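RabGAP/TBC protein (Chlamydomonas reinhardtii, PDB 4P17) is a flagellar TBC-domain protein of undetermined function, related by its all-helical fold to the proteins that stimulate GTP hydrolysis by Rab GTPases. Local coordinates at residues 230-234 with 235-239; 148-152 with 153-157; 74-77 with 78-82; 166-169 with 170-173; 303-306 with 307-310. All coordinates share one frame; numbering follows the deposited sequence.

Interaction 1 (230-234 with 235-239); sequences TDWYL and CLFSV
The phenyl ring of F237 reaches back to the root of the W232 side chain, where F237 CE1 lies 3.5 Å from W232 CB. Centroids of the phenyl ring and the indole five-membered ring are 5.3 Å apart with planes at 42°, a tilt between a stack and an edge-to-face pair. Over the centre of the same phenyl ring sits W232 O, 4.0 Å from the plane. That oxygen also accepts the F237 backbone N-H, in its carbonyl plane and on a lone pair, with F237 N to W232 O at 2.8 Å. F237 CG stands beside its own backbone N (chi1 -59°), which turns the ring back over the W232 carbonyl that its own backbone N-H bonds.

Inside this bond, L236 N reaches Y233 O at 3.2 Å, from far above the carbonyl plane, and L236 CD2 packs on the same oxygen. A water joins D231 O to V239 N. Further along, S238 N and S238 OG both donate to C235 O, the hydroxyl at 2.6 Å on a lone pair, which holds the type I' turn from C235 to S238. V264 and T249, from helices 259-271 and 243-256, contact F237. With L236 at positive phi (49°) as its C-prime residue, the two nested backbone bonds define a Schellman motif that ends helix 226-234.

Interaction 2 (148-152 with 153-157); sequences VGYVR and AMNTI
Y150 and N155 cross with ring and amide planes 73° apart where the loop enters helix 153-164; by sequence Y150-V151-R152 stands where TBC domains that activate Rabs carry their YxQ motif, with arginine in place of the glutamine. N155 ND2 donates to Y150 OH over 3.3 Å, and the hydroxyl lies close to the amide plane, so the N-H is aimed well although the bond is long. The stronger partner of Y150 OH is D114, at the end of helix 108-114, while N155 OD1 bonds T118 OG1; the crossing thus belongs to a wider polar network. Y150 CG lies opposite its backbone N (chi1 165°), which carries the ring forward along the chain to N155.

M154 turns the other way, back along the loop. Its SD rests 3.7 Å from V151 CG2, and L138 and Y141 of helix 128-144 touch its side chain as well. Two i to i-3 backbone bonds, M154 N to V151 O and N155 N to R152 O, lead the chain into the helix, and a water bridges R152 O and T156 N. The thioether has a polar role too: V151 N points at M154 SD over 3.5 Å, a weak N-H to sulphur bond.

Interaction 3 (74-77 with 78-82); sequences NWVW and METSG
N74 and M78 form the tight side of this helical turn. M78 CG lies 3.1 Å from N74 OD1 and equally close to N74 O, so the methylene is wedged between the amide oxygen and the carbonyl that also accepts M78 N. N74 CG is anti to its backbone N (chi1 -169°), which swings the amide round to the M78 side; M78 itself bends at both outer torsions, and its side chain leads away to touch A83 and N84 of helix 83-88.

A second dense point is W77 O, gripped by two donors from one residue: S81 N at 3.0 Å and S81 OG at 2.7 Å from W77 O. Both approach moderately tilted from the carbonyl plane. S81 OG reaches it from the position between its backbone N and carbonyl carbon (chi1 62°), and also bonds A83 N, linking this turn to the next helix. The indole of W77 is buried, with NE1 bonded to D251 and its ring edge-to-face with F254.

The contact slackens around the helix. T80 N bonds V76 O at 2.9 Å, nearly along the C=O axis, yet the side chains meet lightly, V76 CG1 being 4.0 Å from T80 CG2. On the solvent side E79 N makes a weak 3.5 Å bond to W75 O, and the E79 carboxylate turns away to N84. G82 then leaves the helix at positive phi (86°) and serves as N-cap position of the following one. This is a short helix-to-helix junction, joining helices 73-80 and 83-88 through S81 and G82 within the all-helical TBC domain.

Interaction 4 (166-169 with 170-173); sequences NRNE and EAAF
E170 opens the helical segment with its CB 4.0 Å from N168 OD1; its chain then runs out extended and away, and OE2 bonds W174 NE1 one turn further on. A171 receives the cap. Its N donates to N168 OD1 over 3.0 Å at 164°, nearly straight at the hydrogen, although the donor stands 50° above the plane of the amide carbonyl. At chi1 -169° the N168 amide extends opposite the backbone N, which brings it forward over the first turn, and A171 CB packs against N168 CG at 3.5 Å. N168 is therefore an N-cap residue: its side-chain oxygen occupies a first-turn N-H that has no preceding helical carbonyl to bond.

A172 follows with the first main-chain bond, A172 N to N168 O at 3.0 Å, so one asparagine supplies two acceptors to consecutive residues. F173 N continues the pattern to E169 O at 2.9 Å, and F173 CB rests 3.5 Å from that oxygen while the ring leads away.

Helix 169-183 starts here between others. E169 pairs with R136 of helix 128-144 in a salt bridge, F173 meets H144 edge-to-face, Y95 of helix 94-102 touches E169, E170 and F173, and A172 leans on L162 of helix 153-164.

Interaction 5 (303-306 with 307-310); sequences MATA and FDHI
An Asx turn follows the end of helix 299-306, where F307 and D308 fold back against M303 and T305. The M303 and F307 side chains lie side by side, pointing the same way, and M303 CE touches F307 CE2 at 3.8 Å. M303 curls through chi2 and chi3, bringing its methyl alongside the ring. R65 meets this ring in a cation-pi contact, while I260, S252 and E256 of two other helices also pack on it.

The helix ends in irregular bonds. F307 N makes a weak bond to A304 O at 3.3 Å, whereas D308 N to T305 O, 3.2 Å long, is straight at the hydrogen (167°) but comes from high above the carbonyl plane. A water carries the path onward, donating to A306 O at 2.9 Å and accepting from H309 N. Beyond it I310 N donates to D308 OD1 over 2.7 Å, which closes the Asx turn. At chi1 71° the D308 carboxylate tucks over its own backbone, placing OD1 for this bond and OD2 beside T305 CG2.

D308 OD2 also lies 3.3 Å from T305 O. Two acceptors so close at the carbonyl end of a helix should be electrostatically unfavourable; the I310 N-H on the other carboxylate oxygen, and perhaps the charge of K270, whose side chain touches both residues, may offset part of that cost.

In the fold
Two pairs of these contacts touch. Interactions 1 and 2 meet through S238 OG and T156 OG1, 2.8 Å apart and probably hydrogen-bonded, so the helix end at 230-239 is tied to the start of helix 153-164. Interactions 3 and 4 meet where M78 SD approaches A171 O at 3.5 Å; their centres are 12 Å apart. The centres of interactions 2 and 4 lie 16 Å apart. Interaction 5 touches none of the others; its nearest atoms are about 8 Å from interaction 1, and it lies on the far side of the chain's centre from interactions 2 and 4. By comparison with active relatives, interaction 2 may lie near a Rab-facing surface; no Rab is bound.

Interaction 1 (230-234 with 235-239)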
loop_
_atom_site.group_PDB
_atom_site.type_symbol
_atom_site.label_atom_id
_atom_site.label_comp_id
_atom_site.label_asym_id
_atom_site.label_seq_id
_atom_site.Cartn_x
_atom_site.Cartn_y
_atom_site.Cartn_z
ATOM N N THR A 230 -3.773 -11.837 -5.026
ATOM C CA THR A 230 -2.322 -12.001 -5.136
ATOM C C THR A 230 -1.714 -10.654 -5.398
ATOM O O THR A 230 -0.839 -10.229 -4.652
ATOM C CB THR A 230 -1.906 -12.970 -6.253
ATOM O OG1 THR A 230 -2.220 -14.310 -5.861
ATOM C CG2 THR A 230 -0.397 -12.865 -6.530
ATOM N N ASP A 231 -2.182 -9.950 -6.428
ATOM C CA ASP A 231 -1.642 -8.617 -6.671
ATOM C C ASP A 231 -1.989 -7.694 -5.510
ATOM O O ASP A 231 -1.251 -6.762 -5.217
ATOM C CB ASP A 231 -2.157 -8.023 -7.980
ATOM C CG ASP A 231 -1.602 -8.732 -9.212
ATOM O OD1 ASP A 231 -0.489 -9.315 -9.149
ATOM O OD2 ASP A 231 -2.287 -8.706 -10.254
ATOM N N TRP A 232 -3.112 -7.922 -4.838
ATOM C CA TRP A 232 -3.465 -7.025 -3.759
ATOM C C TRP A 232 -2.368 -7.092 -2.723
ATOM O O TRP A 232 -1.905 -6.074 -2.191
ATOM C CB TRP A 232 -4.788 -7.385 -3.110
ATOM C CG TRP A 232 -5.984 -7.030 -3.910
ATOM C CD1 TRP A 232 -6.035 -6.307 -5.079
ATOM C CD2 TRP A 232 -7.331 -7.374 -3.595
ATOM N NE1 TRP A 232 -7.334 -6.175 -5.494
ATOM C CE2 TRP A 232 -8.150 -6.819 -4.601
ATOM C CE3 TRP A 232 -7.927 -8.091 -2.551
ATOM C CZ2 TRP A 232 -9.531 -6.979 -4.609
ATOM C CZ3 TRP A 232 -9.310 -8.248 -2.563
ATOM C CH2 TRP A 232 -10.088 -7.699 -3.594
ATOM N N TYR A 233 -1.973 -8.316 -2.425
ATOM C CA TYR A 233 -1.056 -8.561 -1.355
ATOM C C TYR A 233 0.371 -8.198 -1.733
ATOM O O TYR A 233 1.056 -7.444 -1.012
ATOM C CB TYR A 233 -1.118 -10.007 -0.995
ATOM C CG TYR A 233 -2.326 -10.432 -0.217
ATOM C CD1 TYR A 233 -3.187 -9.527 0.365
ATOM C CD2 TYR A 233 -2.567 -11.782 -0.038
ATOM C CE1 TYR A 233 -4.256 -9.974 1.134
ATOM C CE2 TYR A 233 -3.608 -12.223 0.696
ATOM C CZ TYR A 233 -4.455 -11.343 1.277
ATOM O OH TYR A 233 -5.482 -11.873 2.046
ATOM N N LEU A 234 0.830 -8.729 -2.857
ATOM C CA LEU A 234 2.231 -8.502 -3.240
ATOM C C LEU A 234 2.516 -7.015 -3.485
ATOM O O LEU A 234 3.594 -6.512 -3.167
ATOM C CB LEU A 234 2.604 -9.296 -4.494
ATOM C CG LEU A 234 2.638 -10.818 -4.398
ATOM C CD1 LEU A 234 2.914 -11.420 -5.766
ATOM C CD2 LEU A 234 3.676 -11.264 -3.366
ATOM N N CYS A 235 1.564 -6.327 -4.093
ATOM C CA CYS A 235 1.769 -4.916 -4.440
ATOM C C CYS A 235 1.208 -3.986 -3.399
ATOM O O CYS A 235 1.201 -2.792 -3.584
ATOM C CB CYS A 235 1.137 -4.606 -5.791
ATOM S SG CYS A 235 1.851 -5.623 -7.105
ATOM N N LEU A 236 0.743 -4.539 -2.289
ATOM C CA LEU A 236 0.148 -3.770 -1.215
ATOM C C LEU A 236 -0.905 -2.805 -1.724
ATOM O O LEU A 236 -0.891 -1.634 -1.362
ATOM C CB LEU A 236 1.207 -2.973 -0.453
ATOM C CG LEU A 236 2.413 -3.781 -0.051
ATOM C CD1 LEU A 236 3.462 -2.820 0.505
ATOM C CD2 LEU A 236 1.972 -4.821 0.960
ATOM N N PHE A 237 -1.788 -3.332 -2.571
ATOM C CA PHE A 237 -2.885 -2.607 -3.238
ATOM C C PHE A 237 -2.473 -1.525 -4.222
ATOM O O PHE A 237 -3.341 -0.861 -4.778
ATOM C CB PHE A 237 -3.846 -2.002 -2.185
ATOM C CG PHE A 237 -4.474 -3.037 -1.273
ATOM C CD1 PHE A 237 -5.426 -3.925 -1.761
ATOM C CD2 PHE A 237 -4.078 -3.147 0.052
ATOM C CE1 PHE A 237 -5.975 -4.888 -0.931
ATOM C CE2 PHE A 237 -4.605 -4.115 0.875
ATOM C CZ PHE A 237 -5.564 -4.983 0.390
ATOM N N SER A 238 -1.171 -1.358 -4.498
ATOM C CA SER A 238 -0.734 -0.182 -5.193
ATOM C C SER A 238 -1.149 -0.191 -6.670
ATOM O O SER A 238 -1.250 0.884 -7.267
ATOM C CB SER A 238 0.795 0.019 -5.085
ATOM O OG SER A 238 1.562 -1.089 -5.561
ATOM N N VAL A 239 -1.397 -1.370 -7.252
ATOM C CA VAL A 239 -1.845 -1.457 -8.645
ATOM C C VAL A 239 -3.352 -1.729 -8.751
ATOM O O VAL A 239 -3.838 -2.075 -9.821
ATOM C CB VAL A 239 -1.118 -2.563 -9.437
ATOM C CG1 VAL A 239 0.419 -2.449 -9.261
ATOM C CG2 VAL A 239 -1.557 -3.929 -9.009
HETATM O O HOH W 1 -2.423 -4.075 -5.914
#

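Interaction 2 (148-152 with 153-157)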
loop_
_atom_site.group_PDB
_atom_site.type_symbol
_atom_site.label_atom_id
_atom_site.label_comp_id
_atom_site.label_asym_id
_atom_site.label_seq_id
_atom_site.Cartn_x
_atom_site.Cartn_y
_atom_site.Cartn_z
ATOM N N VAL A 148 16.669 -10.981 -1.278
ATOM C CA VAL A 148 15.390 -10.620 -1.855
ATOM C C VAL A 148 15.599 -10.106 -3.285
ATOM O O VAL A 148 14.881 -10.464 -4.219
ATOM C CB VAL A 148 14.684 -9.541 -0.979
ATOM C CG1 VAL A 148 13.503 -8.912 -1.705
ATOM C CG2 VAL A 148 14.232 -10.151 0.320
ATOM N N GLY A 149 16.611 -9.264 -3.434
ATOM C CA GLY A 149 16.921 -8.627 -4.694
ATOM C C GLY A 149 15.862 -7.635 -5.134
ATOM O O GLY A 149 15.619 -6.606 -4.486
ATOM N N TYR A 150 15.274 -7.915 -6.279
ATOM C CA TYR A 150 14.172 -7.119 -6.802
ATOM C C TYR A 150 13.111 -8.079 -7.324
ATOM O O TYR A 150 13.460 -9.146 -7.842
ATOM C CB TYR A 150 14.656 -6.158 -7.914
ATOM C CG TYR A 150 13.552 -5.539 -8.761
ATOM C CD1 TYR A 150 12.830 -4.450 -8.307
ATOM C CD2 TYR A 150 13.252 -6.031 -10.029
ATOM C CE1 TYR A 150 11.821 -3.865 -9.061
ATOM C CE2 TYR A 150 12.239 -5.450 -10.799
ATOM C CZ TYR A 150 11.535 -4.373 -10.319
ATOM O OH TYR A 150 10.527 -3.803 -11.064
ATOM N N VAL A 151 11.834 -7.709 -7.149
ATOM C CA VAL A 151 10.705 -8.337 -7.846
ATOM C C VAL A 151 9.724 -7.253 -8.282
ATOM O O VAL A 151 9.658 -6.206 -7.694
ATOM C CB VAL A 151 9.961 -9.402 -6.974
ATOM C CG1 VAL A 151 10.880 -10.573 -6.663
ATOM C CG2 VAL A 151 9.374 -8.774 -5.696
ATOM N N ARG A 152 8.951 -7.533 -9.324
ATOM C CA ARG A 152 8.158 -6.539 -10.023
ATOM C C ARG A 152 7.217 -5.762 -9.082
ATOM O O ARG A 152 7.097 -4.542 -9.157
ATOM C CB ARG A 152 7.367 -7.266 -11.116
ATOM C CG ARG A 152 6.374 -6.460 -11.876
ATOM C CD ARG A 152 5.855 -7.368 -12.994
ATOM N NE ARG A 152 4.624 -6.896 -13.616
ATOM C CZ ARG A 152 3.764 -7.686 -14.259
ATOM N NH1 ARG A 152 3.995 -8.992 -14.358
ATOM N NH2 ARG A 152 2.665 -7.172 -14.798
ATOM N N ALA A 153 6.613 -6.497 -8.142
ATOM C CA ALA A 153 5.742 -5.923 -7.127
ATOM C C ALA A 153 6.344 -4.666 -6.502
ATOM O O ALA A 153 5.653 -3.712 -6.213
ATOM C CB ALA A 153 5.460 -6.982 -6.025
ATOM N N MET A 154 7.647 -4.685 -6.285
ATOM C CA MET A 154 8.304 -3.592 -5.583
ATOM C C MET A 154 8.337 -2.315 -6.432
ATOM O O MET A 154 8.507 -1.231 -5.912
ATOM C CB MET A 154 9.714 -4.018 -5.162
ATOM C CG MET A 154 9.753 -5.141 -4.103
ATOM S SD MET A 154 11.322 -6.076 -4.120
ATOM C CE MET A 154 12.431 -4.844 -3.424
ATOM N N ASN A 155 8.150 -2.427 -7.742
ATOM C CA ASN A 155 8.221 -1.235 -8.589
ATOM C C ASN A 155 7.125 -0.247 -8.235
ATOM O O ASN A 155 7.402 0.895 -7.880
ATOM C CB ASN A 155 8.147 -1.613 -10.076
ATOM C CG ASN A 155 8.607 -0.489 -10.979
ATOM O OD1 ASN A 155 7.922 0.526 -11.133
ATOM N ND2 ASN A 155 9.731 -0.687 -11.622
ATOM N N THR A 156 5.869 -0.688 -8.238
ATOM C CA THR A 156 4.784 0.250 -7.985
ATOM C C THR A 156 4.721 0.639 -6.493
ATOM O O THR A 156 4.342 1.751 -6.152
ATOM C CB THR A 156 3.401 -0.307 -8.480
ATOM O OG1 THR A 156 3.116 -1.561 -7.863
ATOM C CG2 THR A 156 3.401 -0.472 -10.024
ATOM N N ILE A 157 5.142 -0.249 -5.599
ATOM C CA ILE A 157 5.275 0.119 -4.183
ATOM C C ILE A 157 6.220 1.314 -3.996
ATOM O O ILE A 157 5.904 2.297 -3.358
ATOM C CB ILE A 157 5.782 -1.082 -3.354
ATOM C CG1 ILE A 157 4.717 -2.186 -3.343
ATOM C CG2 ILE A 157 6.070 -0.665 -1.903
ATOM C CD1 ILE A 157 5.140 -3.453 -2.673
HETATM O O HOH W 2 4.769 -3.403 -9.558
#

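Interaction 3 (74-77 with 78-82)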
loop_
_atom_site.group_PDB
_atom_site.type_symbol
_atom_site.label_atom_id
_atom_site.label_comp_id
_atom_site.label_asym_id
_atom_site.label_seq_id
_atom_site.Cartn_x
_atom_site.Cartn_y
_atom_site.Cartn_z
ATOM N N ASN A 74 5.229 11.156 5.808
ATOM C CA ASN A 74 6.672 10.933 5.937
ATOM C C ASN A 74 6.996 10.852 7.429
ATOM O O ASN A 74 7.588 9.897 7.864
ATOM C CB ASN A 74 7.461 12.042 5.216
ATOM C CG ASN A 74 8.950 11.723 5.076
ATOM O OD1 ASN A 74 9.512 11.021 5.882
ATOM N ND2 ASN A 74 9.585 12.272 4.052
ATOM N N TRP A 75 6.537 11.827 8.204
ATOM C CA TRP A 75 6.798 11.876 9.649
ATOM C C TRP A 75 6.336 10.596 10.369
ATOM O O TRP A 75 7.095 9.938 11.104
ATOM C CB TRP A 75 6.107 13.114 10.262
ATOM C CG TRP A 75 6.366 13.299 11.718
ATOM C CD1 TRP A 75 7.578 13.403 12.328
ATOM C CD2 TRP A 75 5.379 13.422 12.763
ATOM N NE1 TRP A 75 7.413 13.582 13.688
ATOM C CE2 TRP A 75 6.073 13.592 13.976
ATOM C CE3 TRP A 75 3.992 13.412 12.781
ATOM C CZ2 TRP A 75 5.412 13.748 15.191
ATOM C CZ3 TRP A 75 3.342 13.548 13.979
ATOM C CH2 TRP A 75 4.045 13.724 15.166
ATOM N N VAL A 76 5.072 10.250 10.175
ATOM C CA VAL A 76 4.493 9.114 10.879
ATOM C C VAL A 76 4.973 7.767 10.345
ATOM O O VAL A 76 5.292 6.885 11.115
ATOM C CB VAL A 76 2.958 9.153 10.792
ATOM C CG1 VAL A 76 2.340 7.974 11.513
ATOM C CG2 VAL A 76 2.426 10.465 11.359
ATOM N N TRP A 77 4.953 7.578 9.027
ATOM C CA TRP A 77 5.361 6.295 8.485
ATOM C C TRP A 77 6.779 5.930 8.844
ATOM O O TRP A 77 7.065 4.789 9.141
ATOM C CB TRP A 77 5.269 6.282 6.985
ATOM C CG TRP A 77 3.902 6.230 6.449
ATOM C CD1 TRP A 77 2.725 6.203 7.161
ATOM C CD2 TRP A 77 3.539 6.202 5.066
ATOM N NE1 TRP A 77 1.652 6.179 6.290
ATOM C CE2 TRP A 77 2.134 6.189 5.003
ATOM C CE3 TRP A 77 4.263 6.238 3.876
ATOM C CZ2 TRP A 77 1.447 6.154 3.790
ATOM C CZ3 TRP A 77 3.582 6.213 2.677
ATOM C CH2 TRP A 77 2.182 6.163 2.640
ATOM N N MET A 78 7.671 6.899 8.726
ATOM C CA MET A 78 9.093 6.623 8.923
ATOM C C MET A 78 9.364 6.232 10.374
ATOM O O MET A 78 10.233 5.411 10.649
ATOM C CB MET A 78 9.941 7.807 8.524
ATOM C CG MET A 78 9.952 8.123 7.017
ATOM S SD MET A 78 10.596 6.834 5.932
ATOM C CE MET A 78 12.335 6.838 6.382
ATOM N N GLU A 79 8.590 6.786 11.295
ATOM C CA GLU A 79 8.711 6.401 12.707
ATOM C C GLU A 79 7.985 5.083 13.051
ATOM O O GLU A 79 8.594 4.139 13.562
ATOM C CB GLU A 79 8.172 7.528 13.598
ATOM C CG GLU A 79 8.240 7.238 15.102
ATOM C CD GLU A 79 9.657 7.104 15.610
ATOM O OE1 GLU A 79 10.597 7.491 14.879
ATOM O OE2 GLU A 79 9.834 6.599 16.737
ATOM N N THR A 80 6.687 4.984 12.767
ATOM C CA THR A 80 5.982 3.755 13.135
ATOM C C THR A 80 6.509 2.502 12.405
ATOM O O THR A 80 6.436 1.412 12.949
ATOM C CB THR A 80 4.456 3.863 12.866
ATOM O OG1 THR A 80 4.218 4.092 11.476
ATOM C CG2 THR A 80 3.849 4.993 13.627
ATOM N N SER A 81 7.038 2.636 11.191
ATOM C CA SER A 81 7.489 1.446 10.444
ATOM C C SER A 81 8.789 0.922 11.020
ATOM O O SER A 81 9.210 -0.169 10.721
ATOM C CB SER A 81 7.748 1.744 8.985
ATOM O OG SER A 81 8.803 2.709 8.886
ATOM N N GLY A 82 9.459 1.758 11.787
ATOM C CA GLY A 82 10.791 1.457 12.236
ATOM C C GLY A 82 11.892 1.856 11.273
ATOM O O GLY A 82 13.064 1.590 11.538
#

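Interaction 4 (166-169 with 170-173)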
loop_
_atom_site.group_PDB
_atom_site.type_symbol
_atom_site.label_atom_id
_atom_site.label_comp_id
_atom_site.label_asym_id
_atom_site.label_seq_id
_atom_site.Cartn_x
_atom_site.Cartn_y
_atom_site.Cartn_z
ATOM N N ASN A 166 7.059 12.782 -0.777
ATOM C CA ASN A 166 7.529 14.027 -1.406
ATOM C C ASN A 166 8.859 13.879 -2.159
ATOM O O ASN A 166 9.743 14.770 -2.155
ATOM C CB ASN A 166 7.627 15.112 -0.342
ATOM C CG ASN A 166 6.419 15.119 0.577
ATOM O OD1 ASN A 166 5.289 14.874 0.141
ATOM N ND2 ASN A 166 6.650 15.392 1.847
ATOM N N ARG A 167 8.975 12.757 -2.851
ATOM C CA ARG A 167 10.085 12.477 -3.740
ATOM C C ARG A 167 11.386 12.221 -2.990
ATOM O O ARG A 167 12.468 12.296 -3.589
ATOM C CB ARG A 167 10.278 13.591 -4.759
ATOM C CG ARG A 167 9.011 13.842 -5.552
ATOM C CD ARG A 167 9.168 14.943 -6.596
ATOM N NE ARG A 167 7.892 15.160 -7.248
ATOM C CZ ARG A 167 7.662 16.064 -8.191
ATOM N NH1 ARG A 167 8.636 16.878 -8.588
ATOM N NH2 ARG A 167 6.452 16.150 -8.722
ATOM N N ASN A 168 11.279 11.880 -1.714
ATOM C CA ASN A 168 12.460 11.616 -0.881
ATOM C C ASN A 168 12.942 10.184 -1.046
ATOM O O ASN A 168 12.369 9.263 -0.457
ATOM C CB ASN A 168 12.139 11.887 0.582
ATOM C CG ASN A 168 13.370 11.900 1.449
ATOM O OD1 ASN A 168 14.278 11.084 1.271
ATOM N ND2 ASN A 168 13.419 12.838 2.393
ATOM N N GLU A 169 13.991 9.998 -1.847
ATOM C CA GLU A 169 14.431 8.666 -2.241
ATOM C C GLU A 169 15.019 7.877 -1.083
ATOM O O GLU A 169 14.797 6.677 -0.982
ATOM C CB GLU A 169 15.469 8.749 -3.356
ATOM C CG GLU A 169 15.058 9.625 -4.502
ATOM C CD GLU A 169 16.197 9.883 -5.439
ATOM O OE1 GLU A 169 17.178 9.096 -5.408
ATOM O OE2 GLU A 169 16.102 10.868 -6.197
ATOM N N GLU A 170 15.814 8.530 -0.236
ATOM C CA GLU A 170 16.409 7.802 0.866
ATOM C C GLU A 170 15.316 7.373 1.843
ATOM O O GLU A 170 15.361 6.268 2.396
ATOM C CB GLU A 170 17.480 8.631 1.590
ATOM C CG GLU A 170 17.975 7.931 2.830
ATOM C CD GLU A 170 19.280 8.473 3.377
ATOM O OE1 GLU A 170 19.753 9.512 2.894
ATOM O OE2 GLU A 170 19.820 7.864 4.318
ATOM N N ALA A 171 14.314 8.221 2.040
ATOM C CA ALA A 171 13.189 7.831 2.896
ATOM C C ALA A 171 12.488 6.587 2.332
ATOM O O ALA A 171 12.137 5.653 3.042
ATOM C CB ALA A 171 12.208 8.973 3.025
ATOM N N ALA A 172 12.257 6.620 1.052
ATOM C CA ALA A 172 11.597 5.509 0.383
ATOM C C ALA A 172 12.421 4.237 0.511
ATOM O O ALA A 172 11.891 3.170 0.787
ATOM C CB ALA A 172 11.338 5.877 -1.065
ATOM N N PHE A 173 13.743 4.353 0.366
ATOM C CA PHE A 173 14.630 3.229 0.579
ATOM C C PHE A 173 14.521 2.629 2.001
ATOM O O PHE A 173 14.430 1.430 2.176
ATOM C CB PHE A 173 16.076 3.662 0.302
ATOM C CG PHE A 173 17.090 2.616 0.652
ATOM C CD1 PHE A 173 17.461 1.647 -0.279
ATOM C CD2 PHE A 173 17.703 2.632 1.899
ATOM C CE1 PHE A 173 18.411 0.696 0.032
ATOM C CE2 PHE A 173 18.638 1.659 2.246
ATOM C CZ PHE A 173 19.009 0.713 1.313
#

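Interaction 5 (303-306 with 307-310)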
loop_
_atom_site.group_PDB
_atom_site.type_symbol
_atom_site.label_atom_id
_atom_site.label_comp_id
_atom_site.label_asym_id
_atom_site.label_seq_id
_atom_site.Cartn_x
_atom_site.Cartn_y
_atom_site.Cartn_z
ATOM N N MET A 303 -11.692 1.496 5.315
ATOM C CA MET A 303 -10.943 1.161 6.527
ATOM C C MET A 303 -11.908 0.848 7.679
ATOM O O MET A 303 -11.684 -0.055 8.484
ATOM C CB MET A 303 -10.005 2.280 6.918
ATOM C CG MET A 303 -8.951 2.581 5.865
ATOM S SD MET A 303 -8.115 1.103 5.258
ATOM C CE MET A 303 -7.133 0.516 6.649
ATOM N N ALA A 304 -12.981 1.618 7.779
ATOM C CA ALA A 304 -13.941 1.356 8.825
ATOM C C ALA A 304 -14.526 -0.061 8.649
ATOM O O ALA A 304 -14.762 -0.802 9.627
ATOM C CB ALA A 304 -15.022 2.399 8.800
ATOM N N THR A 305 -14.726 -0.464 7.403
ATOM C CA THR A 305 -15.255 -1.805 7.168
ATOM C C THR A 305 -14.191 -2.844 7.543
ATOM O O THR A 305 -14.503 -3.843 8.181
ATOM C CB THR A 305 -15.737 -1.999 5.717
ATOM O OG1 THR A 305 -16.764 -1.035 5.435
ATOM C CG2 THR A 305 -16.295 -3.400 5.511
ATOM N N ALA A 306 -12.930 -2.591 7.200
ATOM C CA ALA A 306 -11.852 -3.520 7.547
ATOM C C ALA A 306 -11.752 -3.799 9.035
ATOM O O ALA A 306 -11.355 -4.907 9.448
ATOM C CB ALA A 306 -10.510 -2.977 7.037
ATOM N N PHE A 307 -12.121 -2.817 9.856
ATOM C CA PHE A 307 -11.973 -2.979 11.305
ATOM C C PHE A 307 -13.280 -3.219 12.040
ATOM O O PHE A 307 -13.271 -3.199 13.285
ATOM C CB PHE A 307 -11.311 -1.749 11.943
ATOM C CG PHE A 307 -9.985 -1.382 11.331
ATOM C CD1 PHE A 307 -8.884 -2.227 11.477
ATOM C CD2 PHE A 307 -9.835 -0.188 10.647
ATOM C CE1 PHE A 307 -7.670 -1.906 10.920
ATOM C CE2 PHE A 307 -8.622 0.159 10.090
ATOM C CZ PHE A 307 -7.530 -0.717 10.215
ATOM N N ASP A 308 -14.389 -3.481 11.323
ATOM C CA ASP A 308 -15.708 -3.451 11.970
ATOM C C ASP A 308 -16.026 -4.604 12.912
ATOM O O ASP A 308 -16.972 -4.503 13.689
ATOM C CB ASP A 308 -16.853 -3.340 10.927
ATOM C CG ASP A 308 -17.098 -4.611 10.084
ATOM O OD1 ASP A 308 -16.766 -5.756 10.465
ATOM O OD2 ASP A 308 -17.693 -4.437 8.988
ATOM N N HIS A 309 -15.273 -5.690 12.873
ATOM C CA HIS A 309 -15.554 -6.783 13.831
ATOM C C HIS A 309 -16.972 -7.377 13.703
ATOM O O HIS A 309 -17.464 -8.038 14.628
ATOM C CB HIS A 309 -15.401 -6.313 15.293
ATOM C CG HIS A 309 -14.055 -5.758 15.637
ATOM N ND1 HIS A 309 -13.886 -4.764 16.578
ATOM C CD2 HIS A 309 -12.815 -6.076 15.197
ATOM C CE1 HIS A 309 -12.600 -4.484 16.691
ATOM N NE2 HIS A 309 -11.928 -5.268 15.867
ATOM N N ILE A 310 -17.655 -7.113 12.597
ATOM C CA ILE A 310 -18.927 -7.778 12.353
ATOM C C ILE A 310 -18.577 -9.221 12.049
ATOM O O ILE A 310 -17.692 -9.466 11.238
ATOM C CB ILE A 310 -19.712 -7.130 11.201
ATOM C CG1 ILE A 310 -20.337 -5.823 11.700
ATOM C CG2 ILE A 310 -20.814 -8.071 10.689
ATOM C CD1 ILE A 310 -21.075 -5.022 10.650
HETATM O O HOH W 3 -12.703 -6.805 11.204
#